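Crh-like protein 5 (Neosartorya fumigata, PDB 6IBU) breaks chitin chains and transfers them to 1,6-beta-glucan or to other chitin chains, cross-linking polysaccharides at the septa and in the fungal cell wall. Local coordinates at residues 109-114 against 153-158; 73-78 against 181-186; 175-180 against 240-245; 66-71 against 89-94. All coordinates share one frame; numbering follows the deposited sequence.

Contact 1. Residues 109-114 against 153-158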
loop_
_atom_site.group_PDB
_atom_site.type_symbol
_atom_site.label_atom_id
_atom_site.label_comp_id
_atom_site.label_asym_id
_atom_site.label_seq_id
_atom_site.Cartn_x
_atom_site.Cartn_y
_atom_site.Cartn_z
ATOM N N THR A 109 12.891 -14.325 -1.160
ATOM C CA THR A 109 12.934 -14.869 0.220
ATOM C C THR A 109 12.401 -13.855 1.226
ATOM O O THR A 109 12.352 -14.204 2.411
ATOM C CB THR A 109 14.357 -15.241 0.641
ATOM O OG1 THR A 109 15.223 -14.135 0.355
ATOM C CG2 THR A 109 14.817 -16.513 -0.034
ATOM N N GLN A 110 12.089 -12.637 0.795
ATOM C CA GLN A 110 11.659 -11.574 1.727
ATOM C C GLN A 110 10.576 -10.691 1.093
ATOM O O GLN A 110 10.372 -10.711 -0.151
ATOM C CB GLN A 110 12.819 -10.689 2.152
ATOM C CG GLN A 110 14.137 -11.409 2.401
ATOM C CD GLN A 110 15.233 -10.390 2.650
ATOM O OE1 GLN A 110 15.728 -10.237 3.759
ATOM N NE2 GLN A 110 15.573 -9.624 1.630
ATOM N N VAL A 111 9.890 -9.960 1.964
ATOM C CA VAL A 111 9.084 -8.757 1.626
ATOM C C VAL A 111 9.573 -7.650 2.553
ATOM O O VAL A 111 9.993 -7.944 3.672
ATOM C CB VAL A 111 7.572 -9.000 1.775
ATOM C CG1 VAL A 111 7.078 -10.015 0.767
ATOM C CG2 VAL A 111 7.205 -9.440 3.182
ATOM N N GLN A 112 9.533 -6.414 2.092
ATOM C CA GLN A 112 9.918 -5.279 2.959
ATOM C C GLN A 112 8.648 -4.701 3.583
ATOM O O GLN A 112 7.632 -4.630 2.910
ATOM C CB GLN A 112 10.731 -4.243 2.194
ATOM C CG GLN A 112 11.438 -3.308 3.159
ATOM C CD GLN A 112 12.054 -2.107 2.499
ATOM O OE1 GLN A 112 13.154 -1.702 2.860
ATOM N NE2 GLN A 112 11.357 -1.533 1.536
ATOM N N THR A 113 8.711 -4.363 4.858
ATOM C CA THR A 113 7.635 -3.613 5.540
ATOM C C THR A 113 8.106 -2.180 5.693
ATOM O O THR A 113 9.289 -1.941 5.813
ATOM C CB THR A 113 7.226 -4.223 6.884
ATOM O OG1 THR A 113 8.349 -4.262 7.765
ATOM C CG2 THR A 113 6.591 -5.595 6.750
ATOM N N ASN A 114 7.195 -1.247 5.683
ATOM C CA ASN A 114 7.597 0.167 5.781
ATOM C C ASN A 114 6.462 1.039 6.289
ATOM O O ASN A 114 5.296 0.666 6.161
ATOM C CB ASN A 114 8.018 0.685 4.423
ATOM C CG ASN A 114 9.383 1.307 4.506
ATOM O OD1 ASN A 114 9.582 2.305 5.189
ATOM N ND2 ASN A 114 10.332 0.666 3.851
ATOM N N TRP A 153 1.860 -5.828 10.986
ATOM C CA TRP A 153 1.974 -6.504 9.671
ATOM C C TRP A 153 1.870 -8.000 9.926
ATOM O O TRP A 153 2.555 -8.478 10.813
ATOM C CB TRP A 153 3.317 -6.203 8.994
ATOM C CG TRP A 153 3.521 -4.826 8.445
ATOM C CD1 TRP A 153 3.492 -4.457 7.133
ATOM C CD2 TRP A 153 3.894 -3.648 9.181
ATOM N NE1 TRP A 153 3.805 -3.127 7.011
ATOM C CE2 TRP A 153 4.051 -2.606 8.247
ATOM C CE3 TRP A 153 4.070 -3.363 10.535
ATOM C CZ2 TRP A 153 4.395 -1.312 8.625
ATOM C CZ3 TRP A 153 4.434 -2.089 10.908
ATOM C CH2 TRP A 153 4.589 -1.076 9.960
ATOM N N SER A 154 1.077 -8.704 9.143
ATOM C CA SER A 154 0.950 -10.180 9.203
ATOM C C SER A 154 1.043 -10.781 7.805
ATOM O O SER A 154 0.546 -10.162 6.851
ATOM C CB SER A 154 -0.335 -10.570 9.834
ATOM O OG SER A 154 -0.208 -10.423 11.231
ATOM N N ILE A 155 1.633 -11.970 7.720
ATOM C CA ILE A 155 1.680 -12.767 6.458
ATOM C C ILE A 155 1.099 -14.136 6.772
ATOM O O ILE A 155 1.649 -14.811 7.667
ATOM C CB ILE A 155 3.115 -12.861 5.911
ATOM C CG1 ILE A 155 3.714 -11.467 5.709
ATOM C CG2 ILE A 155 3.107 -13.712 4.654
ATOM C CD1 ILE A 155 5.101 -11.462 5.119
ATOM N N ASP A 156 0.017 -14.508 6.087
ATOM C CA ASP A 156 -0.625 -15.835 6.260
ATOM C C ASP A 156 -0.959 -16.041 7.734
ATOM O O ASP A 156 -0.776 -17.145 8.234
ATOM C CB ASP A 156 0.287 -16.925 5.700
ATOM C CG ASP A 156 0.640 -16.704 4.236
ATOM O OD1 ASP A 156 -0.124 -15.983 3.540
ATOM O OD2 ASP A 156 1.693 -17.254 3.806
ATOM N N GLY A 157 -1.418 -14.985 8.394
ATOM C CA GLY A 157 -1.886 -15.003 9.790
ATOM C C GLY A 157 -0.767 -15.140 10.805
ATOM O O GLY A 157 -1.073 -15.597 11.925
ATOM N N ALA A 158 0.483 -14.823 10.452
ATOM C CA ALA A 158 1.594 -14.813 11.429
ATOM C C ALA A 158 2.077 -13.370 11.577
ATOM O O ALA A 158 2.395 -12.751 10.549
ATOM C CB ALA A 158 2.707 -15.733 10.982
#
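T113 lays its methyl group over one face of the W153 indole, and this is the tight half of the contact. CG2 of T113 stands 3.6 Å from the centroid of the five-membered ring, 24° off the ring normal, a CH-pi contact whose closest atom pair is CG2 with CD1 of W153 at 3.3 Å. The torsion explains the division of labour: with OG1 set between backbone N and carbonyl carbon (chi1 60°), CG2 is left to meet the ring, while OG1 bonds to the T128 carbonyl and to R161. R161 also forms a cation-pi contact with W153. At the edge of the indole, near its plane, the carbonyl O of N114 lies 3.3 Å from CZ2 of W153. Farther along, V111 and I155 meet tip to tip, CG2 of V111 to CD1 of I155 at 3.5 Å. Beyond I155 the two segments no longer touch. The chain reverses in a type I' turn through D156 and G157, which is exposed, as is T109 in the other segment. The strands run antiparallel, with axes 9.7 Å apart, but they belong to the two facing sheets of the GH16 beta-sandwich, and no hydrogen bond links them. Side-chain packing and one backbone carbonyl therefore join the sheets here, while W153 NE1 is satisfied from a neighbouring strand by the carbonyl of D100.

Contact 2. Residues 73-78 against 181-186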
loop_
_atom_site.group_PDB
_atom_site.type_symbol
_atom_site.label_atom_id
_atom_site.label_comp_id
_atom_site.label_asym_id
_atom_site.label_seq_id
_atom_site.Cartn_x
_atom_site.Cartn_y
_atom_site.Cartn_z
ATOM N N ALA A 73 -6.411 -3.866 6.506
ATOM C CA ALA A 73 -6.288 -4.079 5.051
ATOM C C ALA A 73 -5.614 -5.438 4.840
ATOM O O ALA A 73 -4.519 -5.663 5.364
ATOM C CB ALA A 73 -5.553 -2.919 4.423
ATOM N N GLU A 74 -6.292 -6.338 4.142
ATOM C CA GLU A 74 -5.799 -7.702 3.864
ATOM C C GLU A 74 -5.787 -7.895 2.343
ATOM O O GLU A 74 -6.831 -7.709 1.699
ATOM C CB GLU A 74 -6.693 -8.679 4.614
ATOM C CG GLU A 74 -6.231 -10.120 4.555
ATOM C CD GLU A 74 -6.871 -10.971 5.639
ATOM O OE1 GLU A 74 -6.382 -10.898 6.794
ATOM O OE2 GLU A 74 -7.874 -11.691 5.336
ATOM N N VAL A 75 -4.637 -8.242 1.775
ATOM C CA VAL A 75 -4.491 -8.367 0.306
ATOM C C VAL A 75 -3.922 -9.746 0.005
ATOM O O VAL A 75 -2.926 -10.117 0.602
ATOM C CB VAL A 75 -3.619 -7.248 -0.271
ATOM C CG1 VAL A 75 -3.531 -7.361 -1.781
ATOM C CG2 VAL A 75 -4.135 -5.880 0.141
ATOM N N VAL A 76 -4.569 -10.506 -0.867
ATOM C CA VAL A 76 -3.997 -11.796 -1.360
ATOM C C VAL A 76 -3.252 -11.472 -2.682
ATOM O O VAL A 76 -3.956 -10.979 -3.558
ATOM C CB VAL A 76 -5.122 -12.844 -1.479
ATOM C CG1 VAL A 76 -4.645 -14.145 -2.099
ATOM C CG2 VAL A 76 -5.763 -13.107 -0.124
ATOM N N MET A 77 -1.885 -11.596 -2.782
ATOM C CA MET A 77 -0.950 -11.124 -3.849
ATOM C C MET A 77 0.115 -12.200 -4.059
ATOM O O MET A 77 0.425 -13.070 -3.169
ATOM C CB MET A 77 -0.261 -9.781 -3.529
ATOM C CG MET A 77 0.904 -9.462 -4.443
ATOM S SD MET A 77 1.545 -7.907 -4.063
ATOM C CE MET A 77 2.424 -8.247 -2.542
ATOM N N LYS A 78 0.345 -12.311 -5.328
ATOM C CA LYS A 78 1.512 -12.998 -5.857
ATOM C C LYS A 78 2.337 -11.923 -6.527
ATOM O O LYS A 78 1.829 -11.252 -7.388
ATOM C CB LYS A 78 1.089 -14.123 -6.797
ATOM C CG LYS A 78 2.296 -14.932 -7.237
ATOM C CD LYS A 78 1.953 -16.192 -7.958
ATOM C CE LYS A 78 1.486 -15.849 -9.361
ATOM N NZ LYS A 78 1.991 -16.798 -10.384
ATOM N N LEU A 181 -6.202 2.518 0.024
ATOM C CA LEU A 181 -5.355 1.373 -0.354
ATOM C C LEU A 181 -4.931 1.563 -1.811
ATOM O O LEU A 181 -5.793 1.786 -2.655
ATOM C CB LEU A 181 -6.177 0.107 -0.109
ATOM C CG LEU A 181 -5.540 -1.213 -0.514
ATOM C CD1 LEU A 181 -4.238 -1.468 0.239
ATOM C CD2 LEU A 181 -6.542 -2.335 -0.278
ATOM N N ARG A 182 -3.629 1.517 -2.079
ATOM C CA ARG A 182 -3.061 1.594 -3.449
ATOM C C ARG A 182 -2.412 0.239 -3.740
ATOM O O ARG A 182 -1.669 -0.275 -2.887
ATOM C CB ARG A 182 -2.067 2.753 -3.569
ATOM C CG ARG A 182 -2.479 3.975 -2.748
ATOM C CD ARG A 182 -1.891 5.329 -3.133
ATOM N NE ARG A 182 -1.767 5.470 -4.580
ATOM C CZ ARG A 182 -0.885 6.245 -5.197
ATOM N NH1 ARG A 182 -0.031 6.975 -4.497
ATOM N NH2 ARG A 182 -0.855 6.276 -6.518
ATOM N N LEU A 183 -2.716 -0.370 -4.872
ATOM C CA LEU A 183 -2.021 -1.604 -5.298
ATOM C C LEU A 183 -1.319 -1.291 -6.607
ATOM O O LEU A 183 -1.944 -0.671 -7.476
ATOM C CB LEU A 183 -3.035 -2.724 -5.481
ATOM C CG LEU A 183 -3.787 -3.115 -4.223
ATOM C CD1 LEU A 183 -4.955 -4.016 -4.567
ATOM C CD2 LEU A 183 -2.839 -3.794 -3.248
ATOM N N GLY A 184 -0.096 -1.774 -6.769
ATOM C CA GLY A 184 0.604 -1.550 -8.040
ATOM C C GLY A 184 1.938 -2.239 -8.129
ATOM O O GLY A 184 2.516 -2.626 -7.106
ATOM N N SER A 185 2.415 -2.336 -9.356
ATOM C CA SER A 185 3.772 -2.811 -9.695
ATOM C C SER A 185 4.420 -1.716 -10.520
ATOM O O SER A 185 3.696 -0.951 -11.135
ATOM C CB SER A 185 3.727 -4.125 -10.416
ATOM O OG SER A 185 3.048 -3.973 -11.663
ATOM N N TRP A 186 5.741 -1.661 -10.493
ATOM C CA TRP A 186 6.539 -0.632 -11.185
ATOM C C TRP A 186 8.001 -1.066 -11.205
ATOM O O TRP A 186 8.373 -1.938 -10.429
ATOM C CB TRP A 186 6.379 0.713 -10.486
ATOM C CG TRP A 186 6.639 0.683 -9.018
ATOM C CD1 TRP A 186 5.819 0.169 -8.057
ATOM C CD2 TRP A 186 7.756 1.262 -8.327
ATOM N NE1 TRP A 186 6.358 0.371 -6.820
ATOM C CE2 TRP A 186 7.536 1.050 -6.948
ATOM C CE3 TRP A 186 8.902 1.961 -8.729
ATOM C CZ2 TRP A 186 8.431 1.477 -5.977
ATOM C CZ3 TRP A 186 9.794 2.383 -7.770
ATOM C CH2 TRP A 186 9.555 2.149 -6.411
#
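V75 supplies both of its methyl groups to an apolar contact with L183 and L181. CG1 of V75 comes to 3.9 Å from CD2 of L183, and CG2 of V75 lies 4.2 Å from that same methyl, so one leucine branch touches both arms of the valine. The two side chains slide past each other in opposite directions rather than meeting end on. CG1 of V75 is anti to the backbone N (chi1 -178°), which leaves CG2 beside that nitrogen and able to reach L181 as well, 4.3 Å from its CD2. The contact lies between the two sheets of the GH16 jelly-roll sandwich: strand 71-78 belongs to one, strand 179-187 to the other, and I89 of strand 85-93 also packs on V75 and L183. The polar interactions of strand 179-187 involve its chitin-binding residues. R182 forms salt bridges through NE with D63 and through NH1 with E92. W186, another residue that binds chitin, donates its NE1 to the S88 hydroxyl while its side chain packs on V86.

Contact 3. Residues 175-180 against 240-245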
loop_
_atom_site.group_PDB
_atom_site.type_symbol
_atom_site.label_atom_id
_atom_site.label_comp_id
_atom_site.label_asym_id
_atom_site.label_seq_id
_atom_site.Cartn_x
_atom_site.Cartn_y
_atom_site.Cartn_z
ATOM N N PRO A 175 1.192 6.499 11.747
ATOM C CA PRO A 175 0.131 6.669 10.753
ATOM C C PRO A 175 -1.232 6.715 11.451
ATOM O O PRO A 175 -1.525 5.803 12.147
ATOM C CB PRO A 175 0.254 5.434 9.864
ATOM C CG PRO A 175 1.696 5.019 10.033
ATOM C CD PRO A 175 2.015 5.319 11.485
ATOM N N GLN A 176 -1.984 7.806 11.329
ATOM C CA GLN A 176 -3.195 7.984 12.162
ATOM C C GLN A 176 -4.187 8.911 11.481
ATOM O O GLN A 176 -4.991 9.506 12.183
ATOM C CB GLN A 176 -2.837 8.547 13.536
ATOM C CG GLN A 176 -2.144 9.902 13.483
ATOM C CD GLN A 176 -1.657 10.293 14.860
ATOM O OE1 GLN A 176 -2.427 10.753 15.705
ATOM N NE2 GLN A 176 -0.371 10.108 15.102
ATOM N N THR A 177 -4.140 9.015 10.164
ATOM C CA THR A 177 -5.126 9.796 9.391
ATOM C C THR A 177 -5.780 8.838 8.410
ATOM O O THR A 177 -5.246 7.772 8.163
ATOM C CB THR A 177 -4.448 10.987 8.727
ATOM O OG1 THR A 177 -3.343 10.515 7.960
ATOM C CG2 THR A 177 -3.976 12.009 9.733
ATOM N N PRO A 178 -6.949 9.192 7.843
ATOM C CA PRO A 178 -7.696 8.259 7.011
ATOM C C PRO A 178 -6.825 7.927 5.797
ATOM O O PRO A 178 -6.243 8.818 5.208
ATOM C CB PRO A 178 -8.956 9.018 6.583
ATOM C CG PRO A 178 -8.987 10.253 7.500
ATOM C CD PRO A 178 -7.557 10.528 7.893
ATOM N N MET A 179 -6.790 6.658 5.438
ATOM C CA MET A 179 -5.884 6.181 4.384
ATOM C C MET A 179 -6.670 5.441 3.319
ATOM O O MET A 179 -7.679 4.843 3.634
ATOM C CB MET A 179 -4.810 5.261 4.966
ATOM C CG MET A 179 -3.770 6.044 5.719
ATOM S SD MET A 179 -2.303 5.112 6.135
ATOM C CE MET A 179 -2.967 3.905 7.272
ATOM N N ARG A 180 -6.164 5.482 2.097
ATOM C CA ARG A 180 -6.727 4.671 1.007
ATOM C C ARG A 180 -5.730 3.561 0.689
ATOM O O ARG A 180 -4.589 3.611 1.149
ATOM C CB ARG A 180 -7.123 5.579 -0.150
ATOM C CG ARG A 180 -5.973 6.181 -0.927
ATOM C CD ARG A 180 -6.405 6.287 -2.362
ATOM N NE ARG A 180 -6.679 7.668 -2.701
ATOM C CZ ARG A 180 -7.681 8.111 -3.457
ATOM N NH1 ARG A 180 -8.558 7.286 -4.009
ATOM N NH2 ARG A 180 -7.792 9.411 -3.658
ATOM N N GLN A 240 -7.089 12.684 16.356
ATOM C CA GLN A 240 -8.040 13.487 17.165
ATOM C C GLN A 240 -8.596 14.626 16.320
ATOM O O GLN A 240 -9.723 15.017 16.585
ATOM C CB GLN A 240 -7.383 14.015 18.436
ATOM C CG GLN A 240 -7.038 12.917 19.447
ATOM C CD GLN A 240 -5.613 12.432 19.329
ATOM O OE1 GLN A 240 -5.037 12.401 18.245
ATOM N NE2 GLN A 240 -5.027 12.039 20.454
ATOM N N SER A 241 -7.873 15.080 15.301
ATOM C CA SER A 241 -8.323 16.188 14.427
ATOM C C SER A 241 -9.326 15.690 13.379
ATOM O O SER A 241 -9.924 16.550 12.717
ATOM C CB SER A 241 -7.159 16.884 13.785
ATOM O OG SER A 241 -6.592 16.110 12.743
ATOM N N ILE A 242 -9.559 14.382 13.231
ATOM C CA ILE A 242 -10.402 13.870 12.107
ATOM C C ILE A 242 -11.877 13.919 12.525
ATOM O O ILE A 242 -12.246 13.241 13.465
ATOM C CB ILE A 242 -9.964 12.467 11.647
ATOM C CG1 ILE A 242 -8.488 12.407 11.245
ATOM C CG2 ILE A 242 -10.853 11.959 10.534
ATOM C CD1 ILE A 242 -8.079 13.407 10.201
ATOM N N LYS A 243 -12.677 14.710 11.818
ATOM C CA LYS A 243 -14.136 14.848 12.037
ATOM C C LYS A 243 -14.885 13.941 11.059
ATOM O O LYS A 243 -14.487 13.871 9.881
ATOM C CB LYS A 243 -14.584 16.305 11.843
ATOM C CG LYS A 243 -13.971 17.311 12.810
ATOM C CD LYS A 243 -14.022 16.900 14.294
ATOM C CE LYS A 243 -14.139 18.083 15.242
ATOM N NZ LYS A 243 -13.641 17.748 16.596
ATOM N N PHE A 244 -15.940 13.286 11.544
ATOM C CA PHE A 244 -16.872 12.484 10.718
ATOM C C PHE A 244 -18.182 12.227 11.471
ATOM O O PHE A 244 -18.194 12.188 12.719
ATOM C CB PHE A 244 -16.186 11.187 10.295
ATOM C CG PHE A 244 -15.687 10.342 11.434
ATOM C CD1 PHE A 244 -14.447 10.588 11.990
ATOM C CD2 PHE A 244 -16.451 9.303 11.939
ATOM C CE1 PHE A 244 -13.988 9.823 13.049
ATOM C CE2 PHE A 244 -15.979 8.528 12.985
ATOM C CZ PHE A 244 -14.749 8.795 13.540
ATOM N N ASP A 245 -19.264 12.062 10.702
ATOM C CA ASP A 245 -20.648 11.820 11.192
ATOM C C ASP A 245 -20.843 10.304 11.359
ATOM O O ASP A 245 -20.252 9.745 12.278
ATOM C CB ASP A 245 -21.661 12.496 10.253
ATOM C CG ASP A 245 -23.091 11.997 10.372
ATOM O OD1 ASP A 245 -23.487 11.593 11.495
ATOM O OD2 ASP A 245 -23.800 12.017 9.334
#
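The side-chain amides of Q176 and Q240 lie obliquely across one another, their planes 29° apart, and their oxygens come closest: OE1 of Q176 is 4.0 Å from OE1 of Q240, too far for any bond. Each end of the Q176 amide is instead held by backbone: OE1 accepts from the N of W239, next to Q240, while NE2 donates to the carbonyl of F174. Q176 starts with CG between its backbone N and carbonyl carbon (chi1 60°) and then runs extended, which carries the amide out to the 240-245 segment. The loop 175-178 leads into strand 179-187 of the catalytic GH16 sandwich, whereas strand 242-243 is an outermost strand of a small three-stranded antiparallel sheet formed with 14-15 and 229-232; the contact joins this small sheet near the C-terminus to the sandwich. Its apolar part centres on P178 and I242, which reach toward each other. CD of P178 touches CD1 of I242 at 3.7 Å, and CG of P178 is 3.9 Å from CG2 of I242, so both branches of the isoleucine bear on the proline ring. Y230 packs against both residues. T177 adds a looser touch, CG2 to CD1 of I242 at 4.4 Å, while its OG1 hydrogen-bonds to D97 and D95.

Contact 4. Residues 66-71 against 89-94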
loop_
_atom_site.group_PDB
_atom_site.type_symbol
_atom_site.label_atom_id
_atom_site.label_comp_id
_atom_site.label_asym_id
_atom_site.label_seq_id
_atom_site.Cartn_x
_atom_site.Cartn_y
_atom_site.Cartn_z
ATOM N N PHE A 66 -12.499 5.256 -1.757
ATOM C CA PHE A 66 -12.765 5.584 -0.340
ATOM C C PHE A 66 -11.475 5.541 0.476
ATOM O O PHE A 66 -10.472 4.936 0.051
ATOM C CB PHE A 66 -13.757 4.583 0.254
ATOM C CG PHE A 66 -13.355 3.149 0.019
ATOM C CD1 PHE A 66 -12.483 2.504 0.878
ATOM C CD2 PHE A 66 -13.828 2.451 -1.082
ATOM C CE1 PHE A 66 -12.133 1.181 0.676
ATOM C CE2 PHE A 66 -13.462 1.129 -1.296
ATOM C CZ PHE A 66 -12.625 0.491 -0.410
ATOM N N TYR A 67 -11.539 6.187 1.642
ATOM C CA TYR A 67 -10.543 6.138 2.734
ATOM C C TYR A 67 -11.202 5.413 3.899
ATOM O O TYR A 67 -12.411 5.503 4.020
ATOM C CB TYR A 67 -10.130 7.533 3.201
ATOM C CG TYR A 67 -9.359 8.324 2.186
ATOM C CD1 TYR A 67 -9.976 8.794 1.037
ATOM C CD2 TYR A 67 -8.028 8.654 2.390
ATOM C CE1 TYR A 67 -9.283 9.541 0.099
ATOM C CE2 TYR A 67 -7.324 9.399 1.454
ATOM C CZ TYR A 67 -7.955 9.844 0.308
ATOM O OH TYR A 67 -7.264 10.576 -0.605
ATOM N N PHE A 68 -10.427 4.705 4.702
ATOM C CA PHE A 68 -10.886 4.107 5.973
ATOM C C PHE A 68 -10.006 4.674 7.089
ATOM O O PHE A 68 -8.897 5.135 6.813
ATOM C CB PHE A 68 -10.930 2.589 5.846
ATOM C CG PHE A 68 -9.607 1.880 5.828
ATOM C CD1 PHE A 68 -8.828 1.865 4.692
ATOM C CD2 PHE A 68 -9.205 1.129 6.919
ATOM C CE1 PHE A 68 -7.623 1.183 4.685
ATOM C CE2 PHE A 68 -7.998 0.461 6.909
ATOM C CZ PHE A 68 -7.213 0.477 5.792
ATOM N N PHE A 69 -10.544 4.714 8.303
ATOM C CA PHE A 69 -9.927 5.380 9.469
ATOM C C PHE A 69 -9.781 4.354 10.571
ATOM O O PHE A 69 -10.739 4.166 11.347
ATOM C CB PHE A 69 -10.779 6.559 9.915
ATOM C CG PHE A 69 -10.145 7.454 10.949
ATOM C CD1 PHE A 69 -8.774 7.634 10.990
ATOM C CD2 PHE A 69 -10.935 8.143 11.849
ATOM C CE1 PHE A 69 -8.204 8.488 11.916
ATOM C CE2 PHE A 69 -10.366 9.006 12.772
ATOM C CZ PHE A 69 -9.004 9.176 12.797
ATOM N N PHE A 70 -8.621 3.717 10.614
ATOM C CA PHE A 70 -8.269 2.562 11.476
ATOM C C PHE A 70 -9.020 1.336 10.986
ATOM O O PHE A 70 -10.023 1.471 10.287
ATOM C CB PHE A 70 -8.526 2.846 12.956
ATOM C CG PHE A 70 -7.658 3.963 13.470
ATOM C CD1 PHE A 70 -6.291 3.760 13.568
ATOM C CD2 PHE A 70 -8.171 5.205 13.814
ATOM C CE1 PHE A 70 -5.439 4.765 13.992
ATOM C CE2 PHE A 70 -7.318 6.210 14.252
ATOM C CZ PHE A 70 -5.955 5.988 14.344
ATOM N N GLY A 71 -8.510 0.167 11.342
ATOM C CA GLY A 71 -9.126 -1.124 11.010
ATOM C C GLY A 71 -8.095 -2.056 10.405
ATOM O O GLY A 71 -7.060 -2.309 11.043
ATOM N N ILE A 89 1.971 -2.872 -1.940
ATOM C CA ILE A 89 0.665 -2.679 -1.239
ATOM C C ILE A 89 0.806 -1.462 -0.323
ATOM O O ILE A 89 1.626 -1.510 0.570
ATOM C CB ILE A 89 0.269 -3.946 -0.466
ATOM C CG1 ILE A 89 0.174 -5.170 -1.375
ATOM C CG2 ILE A 89 -1.013 -3.730 0.314
ATOM C CD1 ILE A 89 0.301 -6.466 -0.632
ATOM N N VAL A 90 0.081 -0.381 -0.573
ATOM C CA VAL A 90 0.278 0.885 0.182
ATOM C C VAL A 90 -1.027 1.335 0.838
ATOM O O VAL A 90 -1.980 1.571 0.113
ATOM C CB VAL A 90 0.802 1.990 -0.737
ATOM C CG1 VAL A 90 0.895 3.315 0.015
ATOM C CG2 VAL A 90 2.132 1.603 -1.340
ATOM N N LEU A 91 -1.003 1.601 2.135
ATOM C CA LEU A 91 -2.026 2.450 2.780
ATOM C C LEU A 91 -1.440 3.845 2.857
ATOM O O LEU A 91 -0.301 3.970 3.321
ATOM C CB LEU A 91 -2.362 1.903 4.159
ATOM C CG LEU A 91 -3.016 0.537 4.146
ATOM C CD1 LEU A 91 -3.314 0.075 5.563
ATOM C CD2 LEU A 91 -4.274 0.574 3.302
ATOM N N GLU A 92 -2.161 4.846 2.359
ATOM C CA GLU A 92 -1.617 6.217 2.293
ATOM C C GLU A 92 -2.715 7.222 2.609
ATOM O O GLU A 92 -3.812 7.112 2.031
ATOM C CB GLU A 92 -0.999 6.500 0.926
ATOM C CG GLU A 92 -0.346 7.866 0.849
ATOM C CD GLU A 92 0.460 8.101 -0.418
ATOM O OE1 GLU A 92 -0.153 8.043 -1.513
ATOM O OE2 GLU A 92 1.707 8.295 -0.313
ATOM N N SER A 93 -2.373 8.213 3.426
ATOM C CA SER A 93 -3.253 9.346 3.759
ATOM C C SER A 93 -2.869 10.557 2.908
ATOM O O SER A 93 -1.770 10.588 2.326
ATOM C CB SER A 93 -3.176 9.660 5.220
ATOM O OG SER A 93 -2.164 10.619 5.479
ATOM N N ASP A 94 -3.757 11.543 2.881
ATOM C CA ASP A 94 -3.542 12.856 2.236
ATOM C C ASP A 94 -2.434 13.655 2.957
ATOM O O ASP A 94 -1.858 14.495 2.244
ATOM C CB ASP A 94 -4.888 13.570 2.089
ATOM C CG ASP A 94 -5.744 13.021 0.952
ATOM O OD1 ASP A 94 -5.355 11.988 0.348
ATOM O OD2 ASP A 94 -6.817 13.604 0.706
#
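The hydroxyl of Y67 donates a short hydrogen bond to the carboxylate of D94, OH to OD1 at 2.6 Å. It meets the oxygen on its syn side, 24° out of the carboxylate plane, and the phenol ring stands almost perpendicular to that plane, at 87°. OD1 also lies at the edge of the tyrosine ring, near its plane. The other carboxylate oxygen of D94 bonds to ND2 of N14, so the group is held at both oxygens and its rotation is fixed. F68, next to Y67, brings its ring to L91. CD2 of L91 meets the edge of that ring, in plane, 3.7 Å from CE1 of F68, and both leucine methyls lie 3.9 Å from CZ of F68. CG of F68 sits between its backbone N and carbonyl carbon (chi1 73°), which swings the ring round to the leucine. A73 and W146 border the same phenylalanine. Between the two anchors, the side chain of E92 lies close to E98, probably the nucleophile. The loop before strand 71-78 is thus tied to strand 85-93 and the turn that follows it, within a GH16 beta-jelly roll that has its active-site cleft on the concave face of one sheet.

How the contacts relate
All four contacts are largely buried. Contact 2 lies nearest the chain centre; contact 3, about 17 Å from it, is the most peripheral, with Q240 exposed. Contacts 1 and 2 each bridge the two large sheets without a hydrogen bond; contact 1 relies on an aromatic face, contact 2 on aliphatic methyls alone. Contact 4 adds a hydrogen bond to a carboxylate where the core gives way to loops, and contact 3 joins the sandwich to the C-terminal sheet. Strand 179-187 serves contacts 2 and 3, and its neighbour 85-93 carries contact 4: R182 N to V90 O (2.7 Å) and R180 N to E92 O (2.9 Å) are probable backbone hydrogen bonds. Contact 1 touches none of the others.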